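Local coordinates for flagellar biosynthesis protein FlhF (Bacillus subtilis, PDB 2PX0), which binds and hydrolyses GTP as an SRP-family GTPase and is needed for flagellar biosynthesis, perhaps taking part in translocation of the flagellum, at residues A138-D143 / D184-D189; P163-Y168 / E178-Y183. All blocks are in the same frame, centred on the assembly; numbering follows the deposited sequence.

Overall arrangement
The two interactions sit side by side at one edge of the parallel sheet in the GTPase domain. Interaction 1 is core: strands 137-141 and 185-189 pair through backbone hydrogen bonds, with apolar side chains on both faces and acidic residues at the end near the nucleotide. Interaction 2 is a surface contact in which residues 163-168 and the turn after helix 170-179 meet through side chains, with no hydrogen bond across. Strand 137-141 joins them. The backbones of F139 and T141 also bond to P163 and E165, and the F180 ring packs on A138 and I140. One contact is thus built mainly on directional backbone bonds, the other on ring and aliphatic carbons.

Interaction 1: residues A138-D143 / D184-D189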
loop_
_atom_site.group_PDB
_atom_site.type_symbol
_atom_site.label_atom_id
_atom_site.label_comp_id
_atom_site.label_asym_id
_atom_site.label_seq_id
_atom_site.Cartn_x
_atom_site.Cartn_y
_atom_site.Cartn_z
ATOM N N ALA A 138 -14.115 24.548 1.623
ATOM C CA ALA A 138 -15.257 23.842 2.184
ATOM C C ALA A 138 -14.923 22.353 2.115
ATOM O O ALA A 138 -14.074 21.942 1.325
ATOM C CB ALA A 138 -16.505 24.137 1.379
ATOM N N PHE A 139 -15.580 21.551 2.945
ATOM C CA PHE A 139 -15.342 20.114 2.954
ATOM C C PHE A 139 -16.634 19.347 2.798
ATOM O O PHE A 139 -17.712 19.898 2.958
ATOM C CB PHE A 139 -14.672 19.700 4.253
ATOM C CG PHE A 139 -13.204 19.942 4.272
ATOM C CD1 PHE A 139 -12.344 19.140 3.521
ATOM C CD2 PHE A 139 -12.664 20.948 5.060
ATOM C CE1 PHE A 139 -10.956 19.336 3.557
ATOM C CE2 PHE A 139 -11.282 21.155 5.105
ATOM C CZ PHE A 139 -10.426 20.347 4.352
ATOM N N ILE A 140 -16.506 18.069 2.471
ATOM C CA ILE A 140 -17.644 17.171 2.301
ATOM C C ILE A 140 -17.099 15.767 2.398
ATOM O O ILE A 140 -16.058 15.465 1.823
ATOM C CB ILE A 140 -18.287 17.288 0.904
ATOM C CG1 ILE A 140 -18.989 18.636 0.738
ATOM C CG2 ILE A 140 -19.261 16.135 0.689
ATOM C CD1 ILE A 140 -19.690 18.780 -0.593
ATOM N N THR A 141 -17.788 14.899 3.120
ATOM C CA THR A 141 -17.322 13.527 3.217
ATOM C C THR A 141 -18.369 12.566 2.683
ATOM O O THR A 141 -19.564 12.871 2.637
ATOM C CB THR A 141 -17.021 13.117 4.647
ATOM O OG1 THR A 141 -16.220 14.121 5.276
ATOM C CG2 THR A 141 -16.271 11.797 4.646
ATOM N N THR A 142 -17.903 11.399 2.274
ATOM C CA THR A 142 -18.766 10.358 1.757
ATOM C C THR A 142 -18.337 9.137 2.523
ATOM O O THR A 142 -19.003 8.101 2.491
ATOM C CB THR A 142 -18.529 10.144 0.260
ATOM O OG1 THR A 142 -19.227 11.155 -0.460
ATOM C CG2 THR A 142 -19.019 8.787 -0.199
ATOM N N ASP A 143 -17.223 9.267 3.235
ATOM C CA ASP A 143 -16.721 8.138 3.988
ATOM C C ASP A 143 -17.554 7.859 5.221
ATOM O O ASP A 143 -17.217 8.286 6.332
ATOM C CB ASP A 143 -15.266 8.341 4.389
ATOM C CG ASP A 143 -14.676 7.103 5.017
ATOM O OD1 ASP A 143 -15.233 6.632 6.025
ATOM O OD2 ASP A 143 -13.665 6.592 4.501
ATOM N N ASP A 184 -15.407 28.730 -3.054
ATOM C CA ASP A 184 -14.528 28.558 -4.199
ATOM C C ASP A 184 -14.363 27.077 -4.484
ATOM O O ASP A 184 -14.891 26.544 -5.462
ATOM C CB ASP A 184 -13.148 29.157 -3.932
ATOM C CG ASP A 184 -13.199 30.641 -3.666
ATOM O OD1 ASP A 184 -13.923 31.358 -4.395
ATOM O OD2 ASP A 184 -12.506 31.094 -2.731
ATOM N N HIS A 185 -13.623 26.419 -3.602
ATOM C CA HIS A 185 -13.347 25.000 -3.728
ATOM C C HIS A 185 -13.977 24.190 -2.607
ATOM O O HIS A 185 -14.060 24.634 -1.455
ATOM C CB HIS A 185 -11.839 24.781 -3.733
ATOM C CG HIS A 185 -11.139 25.489 -4.848
ATOM N ND1 HIS A 185 -9.784 25.735 -4.841
ATOM C CD2 HIS A 185 -11.608 25.999 -6.011
ATOM C CE1 HIS A 185 -9.447 26.369 -5.949
ATOM N NE2 HIS A 185 -10.535 26.540 -6.676
ATOM N N VAL A 186 -14.423 22.991 -2.956
ATOM C CA VAL A 186 -15.032 22.095 -1.993
ATOM C C VAL A 186 -14.293 20.764 -2.112
ATOM O O VAL A 186 -14.378 20.073 -3.132
ATOM C CB VAL A 186 -16.507 21.886 -2.304
ATOM C CG1 VAL A 186 -17.173 21.169 -1.153
ATOM C CG2 VAL A 186 -17.165 23.216 -2.578
ATOM N N PHE A 187 -13.553 20.413 -1.070
ATOM C CA PHE A 187 -12.795 19.174 -1.077
ATOM C C PHE A 187 -13.591 17.977 -0.549
ATOM O O PHE A 187 -13.924 17.899 0.640
ATOM C CB PHE A 187 -11.496 19.369 -0.289
ATOM C CG PHE A 187 -10.596 20.427 -0.871
ATOM C CD1 PHE A 187 -10.846 21.780 -0.639
ATOM C CD2 PHE A 187 -9.534 20.078 -1.706
ATOM C CE1 PHE A 187 -10.050 22.778 -1.235
ATOM C CE2 PHE A 187 -8.735 21.071 -2.306
ATOM C CZ PHE A 187 -8.998 22.422 -2.070
ATOM N N VAL A 188 -13.907 17.058 -1.463
ATOM C CA VAL A 188 -14.661 15.850 -1.138
ATOM C C VAL A 188 -13.756 14.639 -0.940
ATOM O O VAL A 188 -12.946 14.315 -1.804
ATOM C CB VAL A 188 -15.655 15.506 -2.244
ATOM C CG1 VAL A 188 -16.476 14.299 -1.830
ATOM C CG2 VAL A 188 -16.545 16.690 -2.528
ATOM N N ASP A 189 -13.917 13.978 0.202
ATOM C CA ASP A 189 -13.140 12.791 0.572
ATOM C C ASP A 189 -14.093 11.611 0.360
ATOM O O ASP A 189 -15.310 11.781 0.441
ATOM C CB ASP A 189 -12.702 12.923 2.047
ATOM C CG ASP A 189 -11.787 11.785 2.525
ATOM O OD1 ASP A 189 -11.193 11.082 1.681
ATOM O OD2 ASP A 189 -11.650 11.608 3.765
#
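I140 of strand 137-141 packs against V186 and V188 of strand 185-189, where two neighbouring parallel strands of the P-loop GTPase sheet run 24° apart. From the backbone outward, its CB lies 3.9 Å from V188 CG2, and the CG2 branch has V188 CG1 as a looser neighbour. CG1 stands beside the backbone N (chi1 -69°), turned back toward the earlier residue V186, whose CG1 is 3.6 Å from it. The chain then extends to CD1, which meets the same V186 CG1. That methyl therefore serves two atoms of the isoleucine. A138 CB shares this face, which helix 170-179 covers through F173 and A176.

On the opposite face F139 and F187 are neighbours without stacking. The F139 ring brings CE1 to 3.9 Å from F187 CB, while A138 O lies at the edge of the F187 ring, in its plane. L122 of helix 118-132 touches both phenylalanine side chains.

Between the faces, F187 N donates to A138 O at 2.9 Å, and D189 N to I140 O at 3.1 Å, the latter nearly along the C=O axis. I140 N returns a bond to F187 O over 3.2 Å, approaching from above the carbonyl plane. The outer bonds, A138 N to H185 O and T142 N to D189 O, are weak.

D189, one of the GTP-binding residues by similarity, has OD2 hydrogen-bonded to T119 OG1 of the P-loop and its side chain about 4 Å from the magnesium ion at the nearest atoms. D143 touches the bound GTP analogue. The chemistry thus shifts along the pair, from apolar packing in the middle of the strands to carboxylates beside nucleotide and metal at their C-terminal side.

Interaction 2: residues P163-Y168 / E178-Y183; sequences PLEVCY and ELFSEY
P163 and E165 meet the ring of F180 within the part of the GTPase domain that probably corresponds to the insertion box of SRP-type GTPases. Residues 163-168 run along the outer side of strand 137-141, with backbone bonds F139 N to P163 O and T141 N to E165 O. F180 follows directly on helix 170-179.

Across the two segments there is no hydrogen bond. Such bonds act within 178-183 instead, shaping the turn: S181 OG donates to E178 O at 2.7 Å, and Y183 N to F180 O at 2.8 Å.

The contact across the segments is made by carbon atoms. A chi1 of -67° sets F180 CG beside the backbone N; of the ring beyond it, CE1 meets the proline and CE2 the glutamate. P163 brings CG to 3.4 Å from F180 CE1, with CB close to the same atom, and the two side chains run past one another in opposing senses. E165 supplies its aliphatic part, CG lying 3.3 Å from F180 CE2 and also near CZ, with the carboxylate plane turned 51° from the ring. Both approach the ring obliquely. L179 CD2 covers one face from 4.0 Å above the plane, toward the rim. The ring also packs on A138 and I140 of the strand, so an alanine at F180 would probably leave a gap between P163, E165 and the sheet edge, and weaken the hold of residues 163-168 on the helix end. Y183 is the second aromatic partner of the proline. It reaches P163 tip to tip, its CE2 lying 3.7 Å from P163 CG, while CE1, across the same ring, sits at the edge of the F180 ring and in its plane.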
loop_
_atom_site.group_PDB
_atom_site.type_symbol
_atom_site.label_atom_id
_atom_site.label_comp_id
_atom_site.label_asym_id
_atom_site.label_seq_id
_atom_site.Cartn_x
_atom_site.Cartn_y
_atom_site.Cartn_z
ATOM N N PRO A 163 -16.102 24.623 6.894
ATOM C CA PRO A 163 -17.323 23.815 6.979
ATOM C C PRO A 163 -17.195 22.407 6.402
ATOM O O PRO A 163 -16.449 22.174 5.455
ATOM C CB PRO A 163 -18.336 24.658 6.215
ATOM C CG PRO A 163 -17.500 25.280 5.148
ATOM C CD PRO A 163 -16.250 25.699 5.897
ATOM N N LEU A 164 -17.938 21.472 6.980
ATOM C CA LEU A 164 -17.931 20.088 6.527
ATOM C C LEU A 164 -19.343 19.510 6.617
ATOM O O LEU A 164 -20.078 19.795 7.567
ATOM C CB LEU A 164 -16.973 19.265 7.388
ATOM C CG LEU A 164 -16.798 17.781 7.053
ATOM C CD1 LEU A 164 -15.597 17.258 7.806
ATOM C CD2 LEU A 164 -18.039 16.986 7.424
ATOM N N GLU A 165 -19.712 18.700 5.629
ATOM C CA GLU A 165 -21.027 18.078 5.589
ATOM C C GLU A 165 -20.925 16.598 5.250
ATOM O O GLU A 165 -20.442 16.243 4.182
ATOM C CB GLU A 165 -21.901 18.755 4.535
ATOM C CG GLU A 165 -22.205 20.223 4.783
ATOM C CD GLU A 165 -23.090 20.455 6.003
ATOM O OE1 GLU A 165 -24.011 19.625 6.228
ATOM O OE2 GLU A 165 -22.872 21.467 6.722
ATOM N N VAL A 166 -21.380 15.736 6.153
ATOM C CA VAL A 166 -21.356 14.300 5.899
ATOM C C VAL A 166 -22.517 13.955 4.963
ATOM O O VAL A 166 -23.543 14.637 4.964
ATOM C CB VAL A 166 -21.518 13.499 7.207
ATOM C CG1 VAL A 166 -21.722 12.027 6.902
ATOM C CG2 VAL A 166 -20.287 13.682 8.075
ATOM N N CYS A 167 -22.358 12.901 4.167
ATOM C CA CYS A 167 -23.413 12.500 3.247
ATOM C C CYS A 167 -23.545 10.985 3.137
ATOM O O CYS A 167 -22.556 10.286 2.893
ATOM C CB CYS A 167 -23.143 13.099 1.873
ATOM S SG CYS A 167 -22.875 14.880 1.916
ATOM N N TYR A 168 -24.766 10.482 3.327
ATOM C CA TYR A 168 -25.033 9.046 3.232
ATOM C C TYR A 168 -25.726 8.702 1.913
ATOM O O TYR A 168 -25.651 7.565 1.445
ATOM C CB TYR A 168 -25.911 8.576 4.394
ATOM C CG TYR A 168 -25.249 8.647 5.744
ATOM C CD1 TYR A 168 -24.770 9.858 6.244
ATOM C CD2 TYR A 168 -25.099 7.501 6.530
ATOM C CE1 TYR A 168 -24.158 9.927 7.498
ATOM C CE2 TYR A 168 -24.483 7.560 7.791
ATOM C CZ TYR A 168 -24.017 8.777 8.266
ATOM O OH TYR A 168 -23.412 8.864 9.500
ATOM N N GLU A 178 -24.681 21.687 -3.255
ATOM C CA GLU A 178 -25.408 22.893 -3.641
ATOM C C GLU A 178 -25.382 23.953 -2.549
ATOM O O GLU A 178 -25.534 25.147 -2.815
ATOM C CB GLU A 178 -26.856 22.532 -3.994
ATOM C CG GLU A 178 -26.990 21.779 -5.325
ATOM C CD GLU A 178 -28.337 21.096 -5.490
ATOM O OE1 GLU A 178 -29.378 21.789 -5.382
ATOM O OE2 GLU A 178 -28.347 19.863 -5.728
ATOM N N LEU A 179 -25.192 23.503 -1.317
ATOM C CA LEU A 179 -25.120 24.394 -0.173
ATOM C C LEU A 179 -23.825 25.198 -0.267
ATOM O O LEU A 179 -23.820 26.418 -0.094
ATOM C CB LEU A 179 -25.135 23.569 1.109
ATOM C CG LEU A 179 -25.281 24.296 2.443
ATOM C CD1 LEU A 179 -25.527 23.266 3.541
ATOM C CD2 LEU A 179 -24.040 25.121 2.731
ATOM N N PHE A 180 -22.731 24.499 -0.550
ATOM C CA PHE A 180 -21.424 25.125 -0.679
ATOM C C PHE A 180 -21.229 25.797 -2.028
ATOM O O PHE A 180 -20.116 26.207 -2.378
ATOM C CB PHE A 180 -20.329 24.088 -0.468
ATOM C CG PHE A 180 -20.266 23.560 0.929
ATOM C CD1 PHE A 180 -20.101 24.428 2.003
ATOM C CD2 PHE A 180 -20.365 22.199 1.174
ATOM C CE1 PHE A 180 -20.035 23.948 3.296
ATOM C CE2 PHE A 180 -20.298 21.710 2.469
ATOM C CZ PHE A 180 -20.133 22.584 3.530
ATOM N N SER A 181 -22.318 25.905 -2.779
ATOM C CA SER A 181 -22.294 26.529 -4.095
ATOM C C SER A 181 -21.620 27.905 -4.079
ATOM O O SER A 181 -21.135 28.384 -5.104
ATOM C CB SER A 181 -23.723 26.673 -4.624
ATOM O OG SER A 181 -24.510 27.479 -3.761
ATOM N N GLU A 182 -21.586 28.534 -2.910
ATOM C CA GLU A 182 -20.997 29.859 -2.776
ATOM C C GLU A 182 -19.487 29.838 -2.548
ATOM O O GLU A 182 -18.812 30.851 -2.741
ATOM C CB GLU A 182 -21.674 30.604 -1.622
ATOM C CG GLU A 182 -23.195 30.772 -1.760
ATOM C CD GLU A 182 -23.598 31.782 -2.832
ATOM O OE1 GLU A 182 -23.341 31.528 -4.032
ATOM O OE2 GLU A 182 -24.173 32.833 -2.473
ATOM N N TYR A 183 -18.958 28.691 -2.139
ATOM C CA TYR A 183 -17.527 28.566 -1.871
ATOM C C TYR A 183 -16.683 28.362 -3.127
ATOM O O TYR A 183 -17.175 27.879 -4.143
ATOM C CB TYR A 183 -17.279 27.412 -0.895
ATOM C CG TYR A 183 -17.790 27.681 0.494
ATOM C CD1 TYR A 183 -19.153 27.777 0.744
ATOM C CD2 TYR A 183 -16.907 27.892 1.552
ATOM C CE1 TYR A 183 -19.628 28.083 2.006
ATOM C CE2 TYR A 183 -17.374 28.201 2.827
ATOM C CZ TYR A 183 -18.734 28.298 3.042
ATOM O OH TYR A 183 -19.212 28.637 4.287
#